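LPXTG family cell surface protein Fms2 (Enterococcus faecium DO, PDB 5FCE) is a cell-wall-anchored surface adhesin whose ligand-binding domain, the part described here, probably attaches the bacterium to host molecules or surfaces. Local coordinates at residues F6-D11 and I24-N29; K30-S35 and V94-Q99; D36-L41 and I55-L60; D82-K87 and L106-W111. All blocks are in the same frame, centred on the assembly; numbering follows the deposited sequence.

Interaction 1 of 4, residues F6-D11 and I24-N29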
loop_
_atom_site.group_PDB
_atom_site.type_symbol
_atom_site.label_atom_id
_atom_site.label_comp_id
_atom_site.label_asym_id
_atom_site.label_seq_id
_atom_site.Cartn_x
_atom_site.Cartn_y
_atom_site.Cartn_z
ATOM N N PHE A 6 -8.849 4.271 2.900
ATOM C CA PHE A 6 -8.751 2.813 2.845
ATOM C C PHE A 6 -8.416 2.241 4.213
ATOM O O PHE A 6 -7.612 2.811 4.955
ATOM C CB PHE A 6 -7.653 2.377 1.855
ATOM C CG PHE A 6 -7.902 2.798 0.434
ATOM C CD1 PHE A 6 -8.692 2.020 -0.419
ATOM C CD2 PHE A 6 -7.340 3.971 -0.060
ATOM C CE1 PHE A 6 -8.915 2.419 -1.750
ATOM C CE2 PHE A 6 -7.571 4.378 -1.369
ATOM C CZ PHE A 6 -8.370 3.601 -2.217
ATOM N N THR A 7 -9.026 1.109 4.546
ATOM C CA THR A 7 -8.614 0.358 5.725
ATOM C C THR A 7 -7.925 -0.902 5.223
ATOM O O THR A 7 -8.146 -1.316 4.085
ATOM C CB THR A 7 -9.827 0.013 6.613
ATOM O OG1 THR A 7 -9.406 -0.704 7.783
ATOM C CG2 THR A 7 -10.768 -0.846 5.854
ATOM N N VAL A 8 -7.080 -1.505 6.057
ATOM C CA VAL A 8 -6.373 -2.719 5.674
ATOM C C VAL A 8 -6.368 -3.672 6.843
ATOM O O VAL A 8 -6.049 -3.264 7.962
ATOM C CB VAL A 8 -4.900 -2.428 5.291
ATOM C CG1 VAL A 8 -4.146 -3.729 4.975
ATOM C CG2 VAL A 8 -4.838 -1.505 4.114
ATOM N N LYS A 9 -6.730 -4.928 6.594
ATOM C CA LYS A 9 -6.499 -5.979 7.577
ATOM C C LYS A 9 -5.054 -6.436 7.423
ATOM O O LYS A 9 -4.724 -7.187 6.506
ATOM C CB LYS A 9 -7.440 -7.161 7.355
ATOM C CG LYS A 9 -8.869 -6.924 7.823
ATOM C CD LYS A 9 -9.690 -8.204 7.667
ATOM C CE LYS A 9 -11.168 -7.960 7.944
ATOM N NZ LYS A 9 -12.030 -9.013 7.324
ATOM N N THR A 10 -4.188 -5.967 8.313
ATOM C CA THR A 10 -2.744 -6.103 8.112
ATOM C C THR A 10 -2.245 -7.548 8.016
ATOM O O THR A 10 -1.255 -7.807 7.323
ATOM C CB THR A 10 -1.942 -5.326 9.177
ATOM O OG1 THR A 10 -2.182 -5.881 10.476
ATOM C CG2 THR A 10 -2.342 -3.854 9.183
ATOM N N ASP A 11 -2.906 -8.491 8.695
ATOM C CA ASP A 11 -2.430 -9.886 8.623
ATOM C C ASP A 11 -2.719 -10.570 7.283
ATOM O O ASP A 11 -2.184 -11.655 6.998
ATOM C CB ASP A 11 -2.867 -10.767 9.819
ATOM C CG ASP A 11 -4.337 -10.622 10.185
ATOM O OD1 ASP A 11 -5.115 -9.974 9.456
ATOM O OD2 ASP A 11 -4.717 -11.189 11.237
ATOM N N ILE A 24 -1.311 -6.143 -1.035
ATOM C CA ILE A 24 -2.060 -5.416 -0.011
ATOM C C ILE A 24 -3.523 -5.293 -0.381
ATOM O O ILE A 24 -3.872 -4.634 -1.366
ATOM C CB ILE A 24 -1.518 -3.988 0.184
ATOM C CG1 ILE A 24 -0.030 -4.026 0.514
ATOM C CG2 ILE A 24 -2.264 -3.286 1.299
ATOM C CD1 ILE A 24 0.668 -2.676 0.438
ATOM N N PRO A 25 -4.396 -5.911 0.423
ATOM C CA PRO A 25 -5.833 -5.786 0.184
ATOM C C PRO A 25 -6.357 -4.543 0.875
ATOM O O PRO A 25 -6.327 -4.464 2.109
ATOM C CB PRO A 25 -6.415 -7.053 0.829
ATOM C CG PRO A 25 -5.364 -7.529 1.815
ATOM C CD PRO A 25 -4.095 -6.730 1.610
ATOM N N VAL A 26 -6.801 -3.567 0.093
ATOM C CA VAL A 26 -7.355 -2.355 0.680
ATOM C C VAL A 26 -8.872 -2.338 0.552
ATOM O O VAL A 26 -9.436 -2.856 -0.411
ATOM C CB VAL A 26 -6.744 -1.074 0.057
ATOM C CG1 VAL A 26 -5.209 -1.118 0.148
ATOM C CG2 VAL A 26 -7.162 -0.926 -1.394
ATOM N N LYS A 27 -9.530 -1.772 1.554
ATOM C CA LYS A 27 -10.987 -1.619 1.520
ATOM C C LYS A 27 -11.351 -0.137 1.518
ATOM O O LYS A 27 -11.113 0.578 2.495
ATOM C CB LYS A 27 -11.638 -2.337 2.711
ATOM C CG LYS A 27 -13.167 -2.296 2.699
ATOM C CD LYS A 27 -13.810 -3.111 3.823
ATOM C CE LYS A 27 -13.690 -2.424 5.180
ATOM N NZ LYS A 27 -14.832 -2.700 6.122
ATOM N N PRO A 28 -11.917 0.346 0.405
ATOM C CA PRO A 28 -12.265 1.769 0.350
ATOM C C PRO A 28 -13.526 2.066 1.144
ATOM O O PRO A 28 -14.364 1.173 1.320
ATOM C CB PRO A 28 -12.528 2.019 -1.132
ATOM C CG PRO A 28 -12.855 0.668 -1.724
ATOM C CD PRO A 28 -12.263 -0.389 -0.827
ATOM N N ASN A 29 -13.673 3.308 1.593
ATOM C CA ASN A 29 -14.858 3.698 2.346
ATOM C C ASN A 29 -15.987 4.170 1.434
ATOM O O ASN A 29 -17.139 4.285 1.857
ATOM C CB ASN A 29 -14.528 4.781 3.383
ATOM C CG ASN A 29 -14.182 6.122 2.749
ATOM O OD1 ASN A 29 -13.616 6.175 1.658
ATOM N ND2 ASN A 29 -14.515 7.210 3.439
HETATM O O HOH W 1 -8.036 -5.713 4.096
#
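An antiparallel beta ladder of only two residue pairs joins the first short strand of this immunoglobulin-like, flattened-barrel domain to the long strand 21-28. Its backbone bonds come from a single hydrogen-bonded pair, Thr7 with Lys27. Thr7 N reaches Lys27 O at 3.0 Å, in the carbonyl plane and on a lone pair, and Lys27 N returns to Thr7 O at 2.9 Å, both bonds being fairly straight. At the neighbouring non-hydrogen-bonded pair, Phe6 with Pro28, the same Lys27 O also receives a CA-H contact from Phe6. Past Thr7 the direct backbone bonding gives out, and a water bridges Lys9 N and Pro25 O, accepting from the first and donating to the second.

The apolar contacts lie largely on the face that carries Phe6 and Pro28. With CG anti to its carbonyl carbon (chi1 -62°), Phe6 swings its ring across the long strand, so that CD1 meets Val26 CG2 at 3.5 Å and CE1 meets Pro28 CB at 3.7 Å. Trp65 packs against this ring edge to face, and Val94 of strand 91-96 also touches it, which carries the contact into the domain interior. Val8 spreads its two methyls: CG2 lies 4.0 Å from Val26 CG1, while CG1 turns to the Ile24 CG2 methyl.

On the other, exposed face, Thr7 and Lys27 run side by side. Lys27 sets CG anti to its backbone N (chi1 -176°), and the bend at chi3 brings Lys27 CE within a tight 3.4 Å of Thr7 CG2.

Interaction 2 of 4, residues K30-S35 and V94-Q99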
loop_
_atom_site.group_PDB
_atom_site.type_symbol
_atom_site.label_atom_id
_atom_site.label_comp_id
_atom_site.label_asym_id
_atom_site.label_seq_id
_atom_site.Cartn_x
_atom_site.Cartn_y
_atom_site.Cartn_z
ATOM N N LYS A 30 -15.646 4.429 0.178
ATOM C CA LYS A 30 -16.616 4.917 -0.790
ATOM C C LYS A 30 -16.230 4.408 -2.162
ATOM O O LYS A 30 -15.110 3.928 -2.353
ATOM C CB LYS A 30 -16.654 6.442 -0.776
ATOM C CG LYS A 30 -15.339 7.085 -1.149
ATOM C CD LYS A 30 -15.426 8.598 -1.058
ATOM C CE LYS A 30 -16.480 9.144 -2.015
ATOM N NZ LYS A 30 -16.201 10.559 -2.391
ATOM N N SER A 31 -17.158 4.485 -3.106
ATOM C CA SER A 31 -16.884 4.054 -4.469
ATOM C C SER A 31 -16.302 5.220 -5.265
ATOM O O SER A 31 -16.881 6.309 -5.293
ATOM C CB SER A 31 -18.157 3.532 -5.146
ATOM O OG SER A 31 -18.623 2.348 -4.531
ATOM N N VAL A 32 -15.154 4.988 -5.898
ATOM C CA VAL A 32 -14.449 6.009 -6.672
ATOM C C VAL A 32 -13.826 5.352 -7.888
ATOM O O VAL A 32 -13.183 4.312 -7.770
ATOM C CB VAL A 32 -13.304 6.666 -5.854
ATOM C CG1 VAL A 32 -12.544 7.691 -6.710
ATOM C CG2 VAL A 32 -13.836 7.342 -4.609
ATOM N N ASN A 33 -14.001 5.962 -9.061
ATOM C CA ASN A 33 -13.234 5.552 -10.230
ATOM C C ASN A 33 -12.118 6.575 -10.458
ATOM O O ASN A 33 -12.383 7.781 -10.527
ATOM C CB ASN A 33 -14.122 5.474 -11.482
ATOM C CG ASN A 33 -15.152 4.362 -11.409
ATOM O OD1 ASN A 33 -14.899 3.303 -10.836
ATOM N ND2 ASN A 33 -16.320 4.597 -11.990
ATOM N N ALA A 34 -10.880 6.105 -10.571
ATOM C CA ALA A 34 -9.744 7.002 -10.795
ATOM C C ALA A 34 -8.956 6.661 -12.059
ATOM O O ALA A 34 -8.577 5.513 -12.296
ATOM C CB ALA A 34 -8.827 7.021 -9.578
ATOM N N SER A 35 -8.678 7.680 -12.858
ATOM C CA SER A 35 -7.907 7.509 -14.084
ATOM C C SER A 35 -6.461 7.088 -13.833
ATOM O O SER A 35 -5.938 6.187 -14.497
ATOM C CB SER A 35 -7.941 8.820 -14.871
ATOM O OG SER A 35 -7.102 8.775 -16.002
ATOM N N VAL A 94 -1.893 6.536 -1.065
ATOM C CA VAL A 94 -2.556 6.318 -2.346
ATOM C C VAL A 94 -2.886 7.647 -2.982
ATOM O O VAL A 94 -3.687 8.427 -2.443
ATOM C CB VAL A 94 -3.845 5.505 -2.212
ATOM C CG1 VAL A 94 -4.436 5.237 -3.593
ATOM C CG2 VAL A 94 -3.552 4.190 -1.520
ATOM N N PHE A 95 -2.241 7.900 -4.115
ATOM C CA PHE A 95 -2.532 9.080 -4.923
ATOM C C PHE A 95 -3.541 8.684 -5.983
ATOM O O PHE A 95 -3.408 7.622 -6.598
ATOM C CB PHE A 95 -1.253 9.567 -5.610
ATOM C CG PHE A 95 -0.166 9.979 -4.660
ATOM C CD1 PHE A 95 0.834 9.082 -4.300
ATOM C CD2 PHE A 95 -0.129 11.266 -4.142
ATOM C CE1 PHE A 95 1.845 9.460 -3.437
ATOM C CE2 PHE A 95 0.877 11.650 -3.272
ATOM C CZ PHE A 95 1.868 10.745 -2.920
ATOM N N TYR A 96 -4.534 9.536 -6.216
ATOM C CA TYR A 96 -5.576 9.249 -7.201
ATOM C C TYR A 96 -6.063 10.563 -7.803
ATOM O O TYR A 96 -6.624 11.427 -7.102
ATOM C CB TYR A 96 -6.741 8.436 -6.583
ATOM C CG TYR A 96 -7.451 9.131 -5.450
ATOM C CD1 TYR A 96 -6.889 9.181 -4.172
ATOM C CD2 TYR A 96 -8.689 9.746 -5.653
ATOM C CE1 TYR A 96 -7.534 9.837 -3.140
ATOM C CE2 TYR A 96 -9.334 10.396 -4.634
ATOM C CZ TYR A 96 -8.758 10.445 -3.382
ATOM O OH TYR A 96 -9.428 11.104 -2.374
ATOM N N ASP A 97 -5.802 10.719 -9.094
ATOM C CA ASP A 97 -6.245 11.890 -9.849
ATOM C C ASP A 97 -5.994 13.231 -9.170
ATOM O O ASP A 97 -6.840 14.132 -9.216
ATOM C CB ASP A 97 -7.717 11.739 -10.235
ATOM C CG ASP A 97 -7.931 10.627 -11.234
ATOM O OD1 ASP A 97 -6.917 10.104 -11.744
ATOM O OD2 ASP A 97 -9.101 10.289 -11.522
ATOM N N GLY A 98 -4.830 13.353 -8.545
ATOM C CA GLY A 98 -4.399 14.600 -7.940
ATOM C C GLY A 98 -4.631 14.712 -6.448
ATOM O O GLY A 98 -4.161 15.662 -5.805
ATOM N N GLN A 99 -5.362 13.753 -5.892
ATOM C CA GLN A 99 -5.659 13.748 -4.457
ATOM C C GLN A 99 -4.869 12.635 -3.796
ATOM O O GLN A 99 -4.215 11.845 -4.485
ATOM C CB GLN A 99 -7.168 13.585 -4.217
ATOM C CG GLN A 99 -7.997 14.703 -4.914
ATOM C CD GLN A 99 -7.561 16.110 -4.510
ATOM O OE1 GLN A 99 -7.307 16.375 -3.330
ATOM N NE2 GLN A 99 -7.462 17.024 -5.496
HETATM O O HOH W 2 -10.867 10.218 -9.380
#
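A type I' beta turn, Tyr96 to Gln99, closes the hairpin between strands 91-96 and 99-103, and its Asp97 reaches over to the corner where strand 32-34 gives way to strand 36-42. Within the turn the backbone of Tyr96 and Gln99 is doubly bonded, N to O each way, which closes the loop from which the aspartate projects.

The polar contact centres on that carboxylate. Ser35 N donates to Asp97 OD2 at 3.0 Å on its syn lone pair, with an angle of 156° at the hydrogen. Asp97 OD1 accepts from the next backbone amide, that of Asp36, so the carboxylate gathers consecutive N-H groups where the chain changes sheets. A water extends the link by donating both to Asp97 OD2, at 2.8 Å, and to Asn33 O.

Apolar contact is slighter and lies beside this network. Tyr96 CG is wedged between the backbone N and the carbonyl carbon (chi1 61°), and Gln99 CB lies over one face of the ring, off its centre. Val32 CG1 approaches the ring obliquely at CD2. The nearer apolar approach is the methyl of Ala34, its CB 3.9 Å from Tyr96 CB.

Interaction 3 of 4, residues D36-L41 and I55-L60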
loop_
_atom_site.group_PDB
_atom_site.type_symbol
_atom_site.label_atom_id
_atom_site.label_comp_id
_atom_site.label_asym_id
_atom_site.label_seq_id
_atom_site.Cartn_x
_atom_site.Cartn_y
_atom_site.Cartn_z
ATOM N N ASP A 36 -5.813 7.749 -12.880
ATOM C CA ASP A 36 -4.405 7.480 -12.613
ATOM C C ASP A 36 -4.143 7.365 -11.123
ATOM O O ASP A 36 -4.460 8.269 -10.350
ATOM C CB ASP A 36 -3.538 8.574 -13.227
ATOM C CG ASP A 36 -3.706 8.654 -14.712
ATOM O OD1 ASP A 36 -3.002 7.901 -15.416
ATOM O OD2 ASP A 36 -4.570 9.441 -15.160
ATOM N N VAL A 37 -3.576 6.235 -10.724
ATOM C CA VAL A 37 -3.379 5.947 -9.313
ATOM C C VAL A 37 -1.896 5.621 -9.094
ATOM O O VAL A 37 -1.260 5.026 -9.956
ATOM C CB VAL A 37 -4.297 4.788 -8.864
ATOM C CG1 VAL A 37 -3.942 4.293 -7.465
ATOM C CG2 VAL A 37 -5.762 5.228 -8.907
ATOM N N HIS A 38 -1.343 6.064 -7.972
ATOM C CA HIS A 38 0.054 5.783 -7.633
ATOM C C HIS A 38 0.090 5.420 -6.166
ATOM O O HIS A 38 -0.206 6.261 -5.316
ATOM C CB HIS A 38 0.900 7.033 -7.869
ATOM C CG HIS A 38 2.347 6.876 -7.510
ATOM N ND1 HIS A 38 3.160 7.957 -7.241
ATOM C CD2 HIS A 38 3.132 5.778 -7.398
ATOM C CE1 HIS A 38 4.383 7.531 -6.980
ATOM N NE2 HIS A 38 4.392 6.212 -7.059
ATOM N N ALA A 39 0.435 4.175 -5.860
ATOM C CA ALA A 39 0.442 3.726 -4.472
ATOM C C ALA A 39 1.880 3.566 -4.003
ATOM O O ALA A 39 2.695 2.950 -4.691
ATOM C CB ALA A 39 -0.320 2.433 -4.339
ATOM N N VAL A 40 2.200 4.146 -2.849
ATOM C CA VAL A 40 3.576 4.146 -2.358
ATOM C C VAL A 40 3.621 3.581 -0.942
ATOM O O VAL A 40 2.952 4.093 -0.041
ATOM C CB VAL A 40 4.203 5.565 -2.377
ATOM C CG1 VAL A 40 5.617 5.533 -1.802
ATOM C CG2 VAL A 40 4.237 6.128 -3.790
ATOM N N LEU A 41 4.390 2.510 -0.750
ATOM C CA LEU A 41 4.610 1.967 0.587
ATOM C C LEU A 41 5.861 2.639 1.162
ATOM O O LEU A 41 6.912 2.661 0.517
ATOM C CB LEU A 41 4.807 0.459 0.490
ATOM C CG LEU A 41 4.525 -0.454 1.674
ATOM C CD1 LEU A 41 3.136 -0.209 2.245
ATOM C CD2 LEU A 41 4.681 -1.906 1.218
ATOM N N ILE A 55 9.503 1.740 0.278
ATOM C CA ILE A 55 9.619 0.295 0.386
ATOM C C ILE A 55 9.214 -0.276 -0.967
ATOM O O ILE A 55 9.738 -1.299 -1.424
ATOM C CB ILE A 55 8.697 -0.212 1.511
ATOM C CG1 ILE A 55 9.170 0.344 2.861
ATOM C CG2 ILE A 55 8.628 -1.751 1.555
ATOM C CD1 ILE A 55 8.093 0.257 3.961
ATOM N N GLY A 56 8.278 0.405 -1.622
ATOM C CA GLY A 56 7.908 0.043 -2.976
ATOM C C GLY A 56 6.757 0.887 -3.473
ATOM O O GLY A 56 6.110 1.583 -2.686
ATOM N N GLU A 57 6.500 0.825 -4.776
ATOM C CA GLU A 57 5.459 1.640 -5.385
ATOM C C GLU A 57 4.929 1.015 -6.670
ATOM O O GLU A 57 5.597 0.199 -7.300
ATOM C CB GLU A 57 5.969 3.062 -5.665
ATOM C CG GLU A 57 7.109 3.109 -6.663
ATOM C CD GLU A 57 7.703 4.496 -6.826
ATOM O OE1 GLU A 57 6.967 5.500 -6.668
ATOM O OE2 GLU A 57 8.916 4.571 -7.133
ATOM N N VAL A 58 3.732 1.430 -7.072
ATOM C CA VAL A 58 3.140 0.924 -8.300
ATOM C C VAL A 58 2.281 2.023 -8.914
ATOM O O VAL A 58 1.719 2.860 -8.199
ATOM C CB VAL A 58 2.315 -0.373 -8.054
ATOM C CG1 VAL A 58 1.093 -0.094 -7.187
ATOM C CG2 VAL A 58 1.906 -1.016 -9.371
ATOM N N TYR A 59 2.220 2.031 -10.240
ATOM C CA TYR A 59 1.386 2.968 -10.985
ATOM C C TYR A 59 0.281 2.185 -11.679
ATOM O O TYR A 59 0.547 1.169 -12.335
ATOM C CB TYR A 59 2.226 3.725 -12.018
ATOM C CG TYR A 59 3.237 4.677 -11.425
ATOM C CD1 TYR A 59 2.881 5.978 -11.089
ATOM C CD2 TYR A 59 4.550 4.278 -11.209
ATOM C CE1 TYR A 59 3.808 6.852 -10.551
ATOM C CE2 TYR A 59 5.480 5.144 -10.670
ATOM C CZ TYR A 59 5.102 6.427 -10.347
ATOM O OH TYR A 59 6.027 7.295 -9.811
ATOM N N LEU A 60 -0.956 2.644 -11.520
ATOM C CA LEU A 60 -2.112 1.924 -12.033
ATOM C C LEU A 60 -2.965 2.852 -12.865
ATOM O O LEU A 60 -3.016 4.065 -12.616
ATOM C CB LEU A 60 -2.955 1.383 -10.880
ATOM C CG LEU A 60 -2.262 0.350 -9.995
ATOM C CD1 LEU A 60 -3.023 0.187 -8.688
ATOM C CD2 LEU A 60 -2.167 -0.978 -10.736
HETATM O O HOH W 3 -1.311 6.111 -14.131
#
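Two aromatic rings and a carboxylate interlock on one face of a beta hairpin, strands 36-42 and 54-60, at the edge of the four-stranded antiparallel sheet. The His38 and Tyr59 rings, from a non-hydrogen-bonded pair, form an offset stack with centroids 3.9 Å apart and planes at 14°. Tyr59 CE1 sits over the centre of the imidazole, and Val40 CG2 lies on its opposite face, toward the rim.

With CG anti to the backbone N (chi1 178°), the His38 ring leans toward the partner strand and directs NE2 to Glu57 OE1 at 2.7 Å, in the ring plane and on the anti lone pair of the carboxylate. This His-carboxylate bond fixes the ring's rotation, while Tyr59 and Val40 sandwich it; the nearby negative charge would be expected to favour a protonated imidazole. Val58 O also lies at the ring's edge, 3.3 Å from His38 CD2.

In the ladder itself, paired backbone bonds join Val37 with Leu60 and Ala39 with Val58. The opposite face, that of Val37, Ala39, Leu41, Val58 and Leu60, is wholly apolar: Ala39 CB meets Val58 CG1 at 4.1 Å, and Leu41 reaches Ile22 and Ile24 of strand 21-28. The ladder ends in a classic beta bulge, Ile55 and Gly56 both facing Leu41. Ile55 N donates to Leu41 O at 2.8 Å. Gly56 N adds a weak bond to Leu41 O at 3.4 Å.

Interaction 4 of 4, residues D82-K87 and L106-W111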
loop_
_atom_site.group_PDB
_atom_site.type_symbol
_atom_site.label_atom_id
_atom_site.label_comp_id
_atom_site.label_asym_id
_atom_site.label_seq_id
_atom_site.Cartn_x
_atom_site.Cartn_y
_atom_site.Cartn_z
ATOM N N ASP A 82 12.971 -8.573 6.417
ATOM C CA ASP A 82 13.660 -8.304 7.685
ATOM C C ASP A 82 13.845 -6.803 7.917
ATOM O O ASP A 82 13.580 -6.290 9.010
ATOM C CB ASP A 82 15.018 -9.017 7.756
ATOM C CG ASP A 82 14.885 -10.503 7.997
ATOM O OD1 ASP A 82 13.758 -10.956 8.298
ATOM O OD2 ASP A 82 15.915 -11.217 7.901
ATOM N N GLU A 83 14.275 -6.095 6.878
ATOM C CA GLU A 83 14.482 -4.659 6.978
ATOM C C GLU A 83 13.170 -3.905 7.169
ATOM O O GLU A 83 13.116 -2.914 7.899
ATOM C CB GLU A 83 15.231 -4.144 5.746
ATOM C CG GLU A 83 16.679 -4.611 5.703
ATOM C CD GLU A 83 17.549 -3.874 6.704
ATOM O OE1 GLU A 83 17.192 -2.734 7.064
ATOM O OE2 GLU A 83 18.599 -4.421 7.107
ATOM N N ILE A 84 12.115 -4.382 6.518
ATOM C CA ILE A 84 10.807 -3.732 6.644
ATOM C C ILE A 84 10.311 -3.878 8.083
ATOM O O ILE A 84 9.761 -2.943 8.656
ATOM C CB ILE A 84 9.761 -4.336 5.683
ATOM C CG1 ILE A 84 10.114 -4.046 4.223
ATOM C CG2 ILE A 84 8.350 -3.755 5.964
ATOM C CD1 ILE A 84 9.258 -4.827 3.247
ATOM N N LYS A 85 10.523 -5.045 8.677
ATOM C CA LYS A 85 10.029 -5.287 10.032
ATOM C C LYS A 85 10.816 -4.501 11.084
ATOM O O LYS A 85 10.384 -4.377 12.234
ATOM C CB LYS A 85 10.066 -6.785 10.348
ATOM C CG LYS A 85 8.970 -7.590 9.642
ATOM C CD LYS A 85 9.248 -9.085 9.708
ATOM C CE LYS A 85 9.302 -9.588 11.135
ATOM N NZ LYS A 85 9.785 -10.997 11.155
ATOM N N SER A 86 11.965 -3.965 10.682
ATOM C CA SER A 86 12.837 -3.198 11.574
ATOM C C SER A 86 12.333 -1.766 11.720
ATOM O O SER A 86 12.731 -1.041 12.642
ATOM C CB SER A 86 14.274 -3.184 11.029
ATOM O OG SER A 86 14.457 -2.103 10.115
ATOM N N LYS A 87 11.453 -1.357 10.809
ATOM C CA LYS A 87 10.957 0.015 10.793
ATOM C C LYS A 87 9.914 0.273 11.870
ATOM O O LYS A 87 9.189 -0.640 12.295
ATOM C CB LYS A 87 10.393 0.376 9.415
ATOM C CG LYS A 87 11.387 0.141 8.258
ATOM C CD LYS A 87 12.709 0.867 8.497
ATOM C CE LYS A 87 13.722 0.601 7.390
ATOM N NZ LYS A 87 15.006 1.339 7.628
ATOM N N LEU A 106 0.880 -0.200 8.929
ATOM C CA LEU A 106 0.534 -1.462 8.291
ATOM C C LEU A 106 1.105 -2.683 9.021
ATOM O O LEU A 106 0.781 -3.805 8.660
ATOM C CB LEU A 106 0.929 -1.470 6.810
ATOM C CG LEU A 106 -0.169 -0.960 5.872
ATOM C CD1 LEU A 106 -0.775 0.330 6.344
ATOM C CD2 LEU A 106 0.372 -0.795 4.468
ATOM N N LYS A 107 1.931 -2.441 10.040
ATOM C CA LYS A 107 2.351 -3.481 10.996
ATOM C C LYS A 107 2.955 -4.733 10.344
ATOM O O LYS A 107 2.370 -5.821 10.403
ATOM C CB LYS A 107 1.178 -3.876 11.902
ATOM C CG LYS A 107 0.536 -2.696 12.623
ATOM C CD LYS A 107 -0.476 -3.189 13.633
ATOM C CE LYS A 107 -1.684 -2.279 13.704
ATOM N NZ LYS A 107 -2.656 -2.821 14.703
ATOM N N PRO A 108 4.146 -4.586 9.735
ATOM C CA PRO A 108 4.764 -5.683 8.981
ATOM C C PRO A 108 5.018 -6.956 9.814
ATOM O O PRO A 108 5.082 -8.041 9.247
ATOM C CB PRO A 108 6.077 -5.069 8.460
ATOM C CG PRO A 108 6.347 -3.896 9.337
ATOM C CD PRO A 108 4.986 -3.374 9.757
ATOM N N SER A 109 5.128 -6.823 11.134
ATOM C CA SER A 109 5.214 -7.985 12.021
ATOM C C SER A 109 4.008 -8.922 11.864
ATOM O O SER A 109 4.111 -10.122 12.126
ATOM C CB SER A 109 5.318 -7.540 13.482
ATOM O OG SER A 109 4.056 -7.090 13.963
ATOM N N SER A 110 2.868 -8.372 11.445
ATOM C CA SER A 110 1.638 -9.156 11.309
ATOM C C SER A 110 1.449 -9.775 9.920
ATOM O O SER A 110 0.537 -10.584 9.715
ATOM C CB SER A 110 0.408 -8.316 11.657
ATOM O OG SER A 110 0.198 -7.295 10.681
ATOM N N TRP A 111 2.314 -9.409 8.977
ATOM C CA TRP A 111 2.154 -9.851 7.589
ATOM C C TRP A 111 2.402 -11.344 7.395
ATOM O O TRP A 111 3.223 -11.941 8.081
ATOM C CB TRP A 111 3.123 -9.097 6.673
ATOM C CG TRP A 111 2.901 -7.628 6.589
ATOM C CD1 TRP A 111 1.923 -6.901 7.199
ATOM C CD2 TRP A 111 3.672 -6.705 5.822
ATOM N NE1 TRP A 111 2.058 -5.568 6.875
ATOM C CE2 TRP A 111 3.124 -5.425 6.022
ATOM C CE3 TRP A 111 4.795 -6.832 5.004
ATOM C CZ2 TRP A 111 3.646 -4.285 5.424
ATOM C CZ3 TRP A 111 5.311 -5.699 4.401
ATOM C CH2 TRP A 111 4.742 -4.448 4.617
HETATM O O HOH W 4 6.791 -11.495 12.770
#
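The one alpha helix of this largely beta domain, 81-85, packs against a short 3-10 segment, 108-110, in the loop that leads to the final strand, 112-114. Ile84 carries the contact from the helix side. Its CG2, anti to the backbone N, points into the loop and touches Pro108 CB at 3.6 Å and, obliquely, Trp111 CH2 at 3.9 Å, the isoleucine and tryptophan side chains crossing at about a right angle. Pro108 CG in turn rests 3.6 Å from Ile84 O, so the proline ring meets both the side chain and the backbone of one residue. Further out, Lys85 lays its CG alongside Pro108 CB, and a water donates to Ser109 O while taking a weak, long bond from Lys85 NZ.

The direct side-chain contacts are apolar; apart from the weak water link, the polar bonds described run within each segment. Ser86 donates twice to Glu83 O, from its N and, on a lone pair, from its OG at 2.7 Å. Ser110 repeats the pattern in the other segment: its N and OG both donate to Lys107 O, securing the 3-10 turn. Ile22 of strand 21-28 touches both Ile84 and Trp111, joining this pair to the domain interior, and Val90 touches Pro108.

The pyrrole part of the Trp111 indole is fixed in two ways. Pro108 CA lies 3.3 Å above the plane of the Trp111 ring, and Trp111 NE1 donates to Leu106 O at 2.8 Å, the donor standing well above the carbonyl plane of Leu106.

Overall arrangement
Within the SgrA immunoglobulin-like region, interactions 1, 3 and 4 border the interior, while interaction 2 is at the surface and touches interaction 1 through Phe6 and Val94. Along the chain interaction 1 closes before the others open, interaction 3 nests inside interaction 2, and interactions 2 and 4 cross, their segments alternating. Interactions 2 and 3, centres about 12 Å apart, share the sheet in which strands 36-42 and 91-96 are neighbours. The centres of interactions 2 and 4 are about 27 Å apart, on opposite sides of the chain's centre; Ile24 on Leu41 joins interactions 1 and 3, and Thr10 with Ser110 and Ile55 with Ile84 tie interaction 4 to both. Early and late segments are thus interlinked.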